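Local coordinates for protein aminoglycoside phosphotransferase (Streptomyces rimosus, PDB 6FUC) that probably transfers a phosphate group from ATP to streptomycin, the kind of modification that makes the antibiotic ineffective, at residues A[102-107]-A[244-249]; A[108-113]-A[193-198]; A[88-93]-A[206-211]. All coordinates share one frame; numbering follows the deposited sequence.

Interaction 1: A[102-107]-A[244-249]; sequences MLRAAW and EEEFAA
Helix 243-251 meets helix 100-117 through Glu246 and Phe247, which face Arg104 and Trp107. At the start of the segment Glu244 turns its side chain from this interface and forms salt bridges with Arg230 and Arg257, fitting for a carboxylate that lies buried. Two residues on, Glu246 sits on the exposed border. Its OE1 is 4.3 Å from NH2 of Arg104 and well out of the guanidinium plane, so the two opposite charges can attract but share no directed bond; the arginine also makes a cation-pi contact with Trp239. Phe247 carries the apolar core. A chi1 of -172° swings its ring away from the backbone N and across to the indole, where CD2 stands over the centre of one face. The planes are inclined at 62° and the centroid of the phenyl ring is 5.0 Å from that of the six-membered ring of Trp107, a T-shaped (edge-to-face) pair. Phe247 CB lies 3.6 Å from Trp107 NE1, yet that N-H is engaged by the carbonyl O of Ala243, a bond that helps to hold the indole in its rotation. Large flat side chains suit this seam: Trp233 and Phe226 add further edge-to-face pairs, building an aromatic cluster between helices of the mostly helical C-terminal lobe of the kinase-like aminoglycoside phosphotransferase fold.

Interaction 2: A[108-113]-A[193-198]; sequences EPIADA and PNIILD
Ile110 points from helix 100-117 at the underlying strand and divides its two branches between Ile195 and Leu197. The short branch takes the nearer neighbour: CG2 of Ile110 lies 4.1 Å from CD1 of Ile195, methyl against methyl, while the two side chains cross obliquely. The longer branch takes the other, with CD1 of Ile110 4.3 Å from CD2 of Leu197. With chi1 of Ile110 at -69°, CG1 lies anti to the carbonyl carbon and CG2 anti to the backbone N, which directs one branch to each partner. Ile195 has the same kind of rotamer and an extended second torsion, putting CD1 at the far end of the chain, where it can meet the helix. Leu197 starts off at a slant to the helix, but its CD2 comes back toward it.

Ile195 and Leu197 are two residues apart on strand 195-197 and therefore offer side chains on the same face. The strand follows directly on Asn194, which by sequence appears to close the His-Gly-Asp...Asn motif of the catalytic loop, as in related kinase-like phosphotransferases; the ND2 of Asn194 is hydrogen-bonded to the carbonyl O of Asp189, tying the loop to itself. Branched aliphatic residues suit the helix-on-strand layer because they fill it without polar groups to satisfy. Val204, on the neighbouring strand 204-207, touches both Ile110 and Ile195, and Leu225 of helix 219-233 does the same.

The helix is kinked at Pro109, whose ring nitrogen has no hydrogen to give to the preceding turn. Regular bonding returns at once, with Ala113 N 2.9 Å from Pro109 O. Beyond the strand, Ile110 also packs on Phe247 of helix 243-251.

Interaction 3: A[88-93]-A[206-211]; sequences STVEGI and GFIDLG
Val90 makes every contact that the 88-93 linker has with residues 206-211, and it does so with both methyl groups. Its CG1 is anti to the backbone N (chi1 175°) and rests on the main chain of Gly206, 3.8 Å from the CA. Because Gly206 has no side chain, the valine can settle directly on the strand, and the two CA atoms approach to 6.2 Å. The other methyl, CG2, turns to Ile208 and lies 3.7 Å from its CG2, with the carbonyl O of Phe207 beside it at 4.1 Å. Ile208 adopts a less common rotamer in which CG1 sits between the backbone N and the carbonyl carbon (chi1 64°); CG2 is thereby left facing Val90. Compact beta-branched side chains suit such a short gap, filling it close to the backbone. Phe207, between the two contacting residues, sends its ring the other way, onto Ala113 and Val114 of helix 100-117.

Around this small apolar patch the linker is looser. Thr89 turns away from the strand and gives its OG1 to a hydrogen bond with the carbonyl O of Gly38, on the N-terminal side of the molecule. Glu91 and Gly92 are exposed to solvent, where the carboxylate can be hydrated; Gly92 has backbone angles at which a CB would jam against the preceding carbonyl O. On the other segment Ile208 is steadied by its own carbonyl O, which is hydrogen-bonded to NE2 of His187. Residues 88-93 join the five-stranded N-terminal sheet to the helical lobe, while Ile208 directly precedes Asp209 in an Ile-Asp-Leu-Gly sequence, the apparent counterpart of the kinase DFG motif. The contact is thus characteristic of the interlobe hinge of kinase-like enzymes, where the ATP cleft is expected.

In the fold
The contacts run from the helical periphery toward the probable ATP cleft. Interactions 1 and 2, with centres about 10 Å apart, share helix 100-117 and meet where Phe247 CZ packs 3.4 Å from Ala111 CA. Interactions 2 and 3, centres about 11 Å apart, are joined through one sheet: Leu197 N is 2.8 Å from Ile93 O and Ile196 N is 2.9 Å from Gly206 O, both probable hydrogen bonds. There Asn194 and Asp209 also come together, OD1 to OD2 3.1 Å, the apparent counterparts of the pair that holds the magnesium ions in related kinases. Interactions 1 and 3, about 20 Å apart by centres, still touch where Met102 CE lies 3.9 Å from Ile93 CD1.

Interaction 1: A[102-107]-A[244-249]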
# COMPACT_ATOMS: atom_id res chain seq x y z
N MET A 102 10.89 -9.14 -16.31
CA MET A 102 10.52 -9.80 -15.06
C MET A 102 9.07 -9.44 -14.66
O MET A 102 8.33 -10.33 -14.24
CB MET A 102 11.45 -9.36 -13.96
CG MET A 102 12.88 -9.96 -13.90
SD MET A 102 14.04 -9.07 -12.83
CE MET A 102 13.46 -9.55 -11.23
N LEU A 103 8.72 -8.15 -14.76
CA LEU A 103 7.35 -7.77 -14.37
C LEU A 103 6.38 -8.40 -15.26
O LEU A 103 5.28 -8.82 -14.85
CB LEU A 103 7.21 -6.23 -14.31
CG LEU A 103 5.93 -5.72 -13.70
CD1 LEU A 103 5.81 -6.13 -12.22
CD2 LEU A 103 5.81 -4.21 -13.80
N ARG A 104 6.71 -8.47 -16.58
CA ARG A 104 5.86 -9.20 -17.43
C ARG A 104 5.69 -10.65 -17.08
O ARG A 104 4.60 -11.21 -17.08
CB ARG A 104 6.36 -9.07 -18.91
CG ARG A 104 5.59 -9.86 -19.90
CD ARG A 104 4.22 -9.34 -20.02
NE ARG A 104 3.45 -10.02 -21.05
CZ ARG A 104 3.49 -9.73 -22.31
NH1 ARG A 104 4.25 -8.77 -22.79
NH2 ARG A 104 2.66 -10.35 -23.15
N ALA A 105 6.77 -11.31 -16.65
CA ALA A 105 6.64 -12.69 -16.19
C ALA A 105 5.71 -12.82 -14.96
O ALA A 105 5.12 -13.86 -14.77
CB ALA A 105 8.02 -13.29 -15.79
N ALA A 106 5.69 -11.82 -14.13
CA ALA A 106 4.89 -11.81 -12.91
C ALA A 106 3.49 -11.25 -13.12
O ALA A 106 2.69 -11.24 -12.18
CB ALA A 106 5.59 -10.98 -11.86
N TRP A 107 3.15 -10.78 -14.33
CA TRP A 107 1.94 -9.97 -14.50
C TRP A 107 0.66 -10.78 -14.25
O TRP A 107 -0.21 -10.40 -13.44
CB TRP A 107 1.96 -9.34 -15.86
CG TRP A 107 0.98 -8.19 -16.12
CD1 TRP A 107 0.09 -8.13 -17.13
CD2 TRP A 107 0.90 -6.97 -15.42
NE1 TRP A 107 -0.55 -6.93 -17.11
CE2 TRP A 107 -0.09 -6.19 -16.07
CE3 TRP A 107 1.53 -6.45 -14.31
CZ2 TRP A 107 -0.45 -4.93 -15.65
CZ3 TRP A 107 1.17 -5.16 -13.87
CH2 TRP A 107 0.17 -4.42 -14.56
N GLU A 244 -2.92 -3.27 -19.29
CA GLU A 244 -4.07 -3.20 -18.38
C GLU A 244 -5.23 -4.05 -18.83
O GLU A 244 -5.91 -4.66 -18.02
CB GLU A 244 -4.43 -1.74 -18.07
CG GLU A 244 -3.20 -1.07 -17.48
CD GLU A 244 -3.06 0.40 -17.57
OE1 GLU A 244 -4.07 1.10 -17.75
OE2 GLU A 244 -1.89 0.87 -17.50
N GLU A 245 -5.51 -4.03 -20.13
CA GLU A 245 -6.58 -4.88 -20.66
C GLU A 245 -6.30 -6.34 -20.38
O GLU A 245 -7.18 -7.09 -20.00
CB GLU A 245 -6.80 -4.69 -22.19
N GLU A 246 -5.07 -6.75 -20.54
CA GLU A 246 -4.78 -8.18 -20.30
C GLU A 246 -4.83 -8.51 -18.79
O GLU A 246 -5.35 -9.59 -18.43
CB GLU A 246 -3.43 -8.54 -20.83
CG GLU A 246 -3.32 -8.38 -22.33
CD GLU A 246 -2.29 -9.22 -22.99
OE1 GLU A 246 -1.56 -9.98 -22.31
OE2 GLU A 246 -2.24 -9.11 -24.23
N PHE A 247 -4.36 -7.59 -17.93
CA PHE A 247 -4.50 -7.81 -16.46
C PHE A 247 -6.00 -7.97 -16.15
O PHE A 247 -6.40 -8.86 -15.43
CB PHE A 247 -3.91 -6.64 -15.74
CG PHE A 247 -3.84 -6.84 -14.26
CD1 PHE A 247 -4.96 -6.73 -13.49
CD2 PHE A 247 -2.65 -7.23 -13.65
CE1 PHE A 247 -4.82 -6.90 -12.06
CE2 PHE A 247 -2.55 -7.42 -12.32
CZ PHE A 247 -3.64 -7.28 -11.52
N ALA A 248 -6.82 -7.05 -16.67
CA ALA A 248 -8.22 -7.05 -16.35
C ALA A 248 -8.93 -8.33 -16.78
O ALA A 248 -9.81 -8.87 -16.10
CB ALA A 248 -8.93 -5.83 -16.92
N ALA A 249 -8.55 -8.81 -17.94
CA ALA A 249 -9.09 -10.06 -18.46
C ALA A 249 -8.68 -11.23 -17.54
O ALA A 249 -9.47 -12.13 -17.28
CB ALA A 249 -8.65 -10.32 -19.89

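Interaction 2: A[108-113]-A[193-198]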
# COMPACT_ATOMS: atom_id res chain seq x y z
N GLU A 108 0.55 -11.92 -14.89
CA GLU A 108 -0.61 -12.82 -14.60
C GLU A 108 -0.58 -13.39 -13.17
O GLU A 108 -1.62 -13.43 -12.50
CB GLU A 108 -0.83 -13.93 -15.66
CG GLU A 108 -1.22 -13.37 -16.99
CD GLU A 108 -1.34 -14.43 -18.06
OE1 GLU A 108 -0.83 -15.55 -17.90
OE2 GLU A 108 -2.00 -14.09 -19.06
N PRO A 109 0.62 -13.75 -12.66
CA PRO A 109 0.68 -14.16 -11.26
C PRO A 109 0.18 -13.05 -10.29
O PRO A 109 -0.50 -13.38 -9.29
CB PRO A 109 2.15 -14.48 -11.04
CG PRO A 109 2.55 -15.05 -12.35
CD PRO A 109 1.78 -14.26 -13.39
N ILE A 110 0.48 -11.80 -10.58
CA ILE A 110 0.01 -10.71 -9.77
C ILE A 110 -1.51 -10.63 -9.87
O ILE A 110 -2.22 -10.48 -8.84
CB ILE A 110 0.72 -9.38 -10.13
CG1 ILE A 110 2.17 -9.39 -9.73
CG2 ILE A 110 -0.03 -8.23 -9.48
CD1 ILE A 110 2.99 -8.31 -10.35
N ALA A 111 -2.07 -10.71 -11.08
CA ALA A 111 -3.49 -10.66 -11.24
C ALA A 111 -4.13 -11.74 -10.40
O ALA A 111 -5.17 -11.52 -9.71
CB ALA A 111 -3.88 -10.80 -12.71
N ASP A 112 -3.57 -12.92 -10.43
CA ASP A 112 -4.16 -14.03 -9.70
C ASP A 112 -4.07 -13.82 -8.16
O ASP A 112 -5.02 -14.13 -7.44
CB ASP A 112 -3.48 -15.39 -10.03
CG ASP A 112 -3.63 -15.83 -11.46
OD1 ASP A 112 -4.53 -15.34 -12.18
OD2 ASP A 112 -2.86 -16.74 -11.87
N ALA A 113 -2.95 -13.34 -7.70
CA ALA A 113 -2.75 -13.15 -6.25
C ALA A 113 -3.67 -12.00 -5.72
O ALA A 113 -4.20 -12.10 -4.62
CB ALA A 113 -1.31 -12.83 -5.93
N PRO A 193 6.04 -1.49 -5.11
CA PRO A 193 6.94 -1.83 -4.03
C PRO A 193 6.35 -2.79 -3.02
O PRO A 193 7.10 -3.43 -2.28
CB PRO A 193 7.25 -0.47 -3.36
CG PRO A 193 7.16 0.49 -4.53
CD PRO A 193 5.99 -0.02 -5.32
N ASN A 194 5.03 -2.83 -2.92
CA ASN A 194 4.35 -3.60 -1.87
C ASN A 194 3.98 -5.00 -2.29
O ASN A 194 3.33 -5.74 -1.52
CB ASN A 194 3.20 -2.80 -1.29
CG ASN A 194 3.67 -1.57 -0.60
OD1 ASN A 194 4.81 -1.53 -0.09
ND2 ASN A 194 2.81 -0.58 -0.46
N ILE A 195 4.42 -5.40 -3.48
CA ILE A 195 4.20 -6.78 -4.00
C ILE A 195 5.61 -7.38 -4.10
O ILE A 195 6.43 -6.89 -4.83
CB ILE A 195 3.50 -6.77 -5.36
CG1 ILE A 195 2.18 -5.99 -5.29
CG2 ILE A 195 3.35 -8.17 -5.84
CD1 ILE A 195 1.57 -5.79 -6.62
N ILE A 196 5.84 -8.46 -3.35
CA ILE A 196 7.15 -9.12 -3.35
C ILE A 196 7.05 -10.32 -4.28
O ILE A 196 6.13 -11.14 -4.15
CB ILE A 196 7.57 -9.54 -1.96
CG1 ILE A 196 7.51 -8.37 -0.98
CG2 ILE A 196 8.99 -10.12 -2.01
CD1 ILE A 196 8.28 -7.11 -1.35
N LEU A 197 8.02 -10.45 -5.17
CA LEU A 197 8.06 -11.53 -6.16
C LEU A 197 9.11 -12.56 -5.77
O LEU A 197 10.19 -12.25 -5.29
CB LEU A 197 8.43 -10.98 -7.54
CG LEU A 197 7.52 -9.86 -8.04
CD1 LEU A 197 8.00 -9.35 -9.39
CD2 LEU A 197 6.08 -10.25 -8.10
N ASP A 198 8.78 -13.83 -6.04
CA ASP A 198 9.77 -14.90 -5.89
C ASP A 198 10.80 -14.74 -7.02
O ASP A 198 10.43 -14.68 -8.17
CB ASP A 198 9.06 -16.25 -6.01
CG ASP A 198 9.96 -17.43 -5.86
OD1 ASP A 198 10.97 -17.60 -6.57
OD2 ASP A 198 9.66 -18.27 -4.98

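Interaction 3: A[88-93]-A[206-211]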
# COMPACT_ATOMS: atom_id res chain seq x y z
N SER A 88 8.13 -10.35 10.16
CA SER A 88 9.01 -11.18 9.34
C SER A 88 9.16 -10.54 7.93
O SER A 88 8.21 -10.04 7.34
CB SER A 88 8.50 -12.59 9.28
OG SER A 88 7.20 -12.63 8.73
N THR A 89 10.36 -10.68 7.37
CA THR A 89 10.56 -10.36 5.98
C THR A 89 9.77 -11.27 5.09
O THR A 89 9.77 -12.49 5.30
CB THR A 89 12.05 -10.49 5.64
OG1 THR A 89 12.72 -9.53 6.45
CG2 THR A 89 12.37 -10.29 4.17
N VAL A 90 9.14 -10.70 4.06
CA VAL A 90 8.61 -11.47 2.95
C VAL A 90 9.74 -11.56 1.96
O VAL A 90 10.08 -10.58 1.32
CB VAL A 90 7.35 -10.83 2.38
CG1 VAL A 90 6.92 -11.62 1.17
CG2 VAL A 90 6.24 -10.81 3.45
N GLU A 91 10.37 -12.73 1.87
CA GLU A 91 11.55 -12.86 1.05
C GLU A 91 11.26 -12.75 -0.43
O GLU A 91 10.27 -13.32 -0.88
CB GLU A 91 12.29 -14.14 1.34
CG GLU A 91 12.73 -14.30 2.79
CD GLU A 91 13.94 -13.49 3.21
OE1 GLU A 91 14.71 -12.96 2.36
OE2 GLU A 91 14.15 -13.40 4.44
N GLY A 92 12.12 -12.04 -1.13
CA GLY A 92 12.02 -11.90 -2.56
C GLY A 92 12.32 -10.52 -3.05
O GLY A 92 12.85 -9.71 -2.28
N ILE A 93 11.94 -10.24 -4.29
CA ILE A 93 12.32 -8.96 -4.90
C ILE A 93 11.07 -8.09 -4.97
O ILE A 93 10.02 -8.51 -5.54
CB ILE A 93 12.92 -9.09 -6.32
CG1 ILE A 93 13.17 -7.72 -6.97
CG2 ILE A 93 12.16 -10.02 -7.20
CD1 ILE A 93 14.37 -7.72 -7.91
N GLY A 206 4.51 -12.53 -1.66
CA GLY A 206 3.58 -12.02 -0.65
C GLY A 206 3.43 -10.54 -0.81
O GLY A 206 4.08 -9.91 -1.64
N PHE A 207 2.55 -9.99 0.01
CA PHE A 207 2.29 -8.56 0.07
C PHE A 207 2.90 -7.98 1.36
O PHE A 207 2.93 -8.69 2.36
CB PHE A 207 0.79 -8.31 0.09
CG PHE A 207 0.07 -8.81 -1.13
CD1 PHE A 207 0.13 -8.13 -2.31
CD2 PHE A 207 -0.63 -10.00 -1.11
CE1 PHE A 207 -0.53 -8.59 -3.46
CE2 PHE A 207 -1.28 -10.47 -2.26
CZ PHE A 207 -1.23 -9.72 -3.40
N ILE A 208 3.33 -6.73 1.30
CA ILE A 208 3.82 -6.03 2.47
C ILE A 208 3.11 -4.68 2.62
O ILE A 208 2.34 -4.29 1.74
CB ILE A 208 5.35 -5.87 2.43
CG1 ILE A 208 5.80 -4.98 1.25
CG2 ILE A 208 6.06 -7.21 2.44
CD1 ILE A 208 7.20 -4.43 1.40
N ASP A 209 3.39 -3.99 3.71
CA ASP A 209 2.91 -2.62 3.93
C ASP A 209 1.38 -2.55 3.85
O ASP A 209 0.76 -1.84 3.07
CB ASP A 209 3.64 -1.61 3.07
CG ASP A 209 5.12 -1.46 3.56
OD1 ASP A 209 5.49 -1.89 4.67
OD2 ASP A 209 5.95 -0.95 2.78
N LEU A 210 0.79 -3.33 4.80
CA LEU A 210 -0.65 -3.61 4.86
C LEU A 210 -1.44 -2.69 5.74
O LEU A 210 -2.58 -2.98 6.08
CB LEU A 210 -0.81 -5.07 5.29
CG LEU A 210 -0.30 -6.11 4.32
CD1 LEU A 210 -0.03 -7.43 4.97
CD2 LEU A 210 -1.27 -6.29 3.19
N GLY A 211 -0.87 -1.53 6.09
CA GLY A 211 -1.50 -0.64 7.03
C GLY A 211 -2.81 -0.02 6.63
O GLY A 211 -3.53 0.49 7.49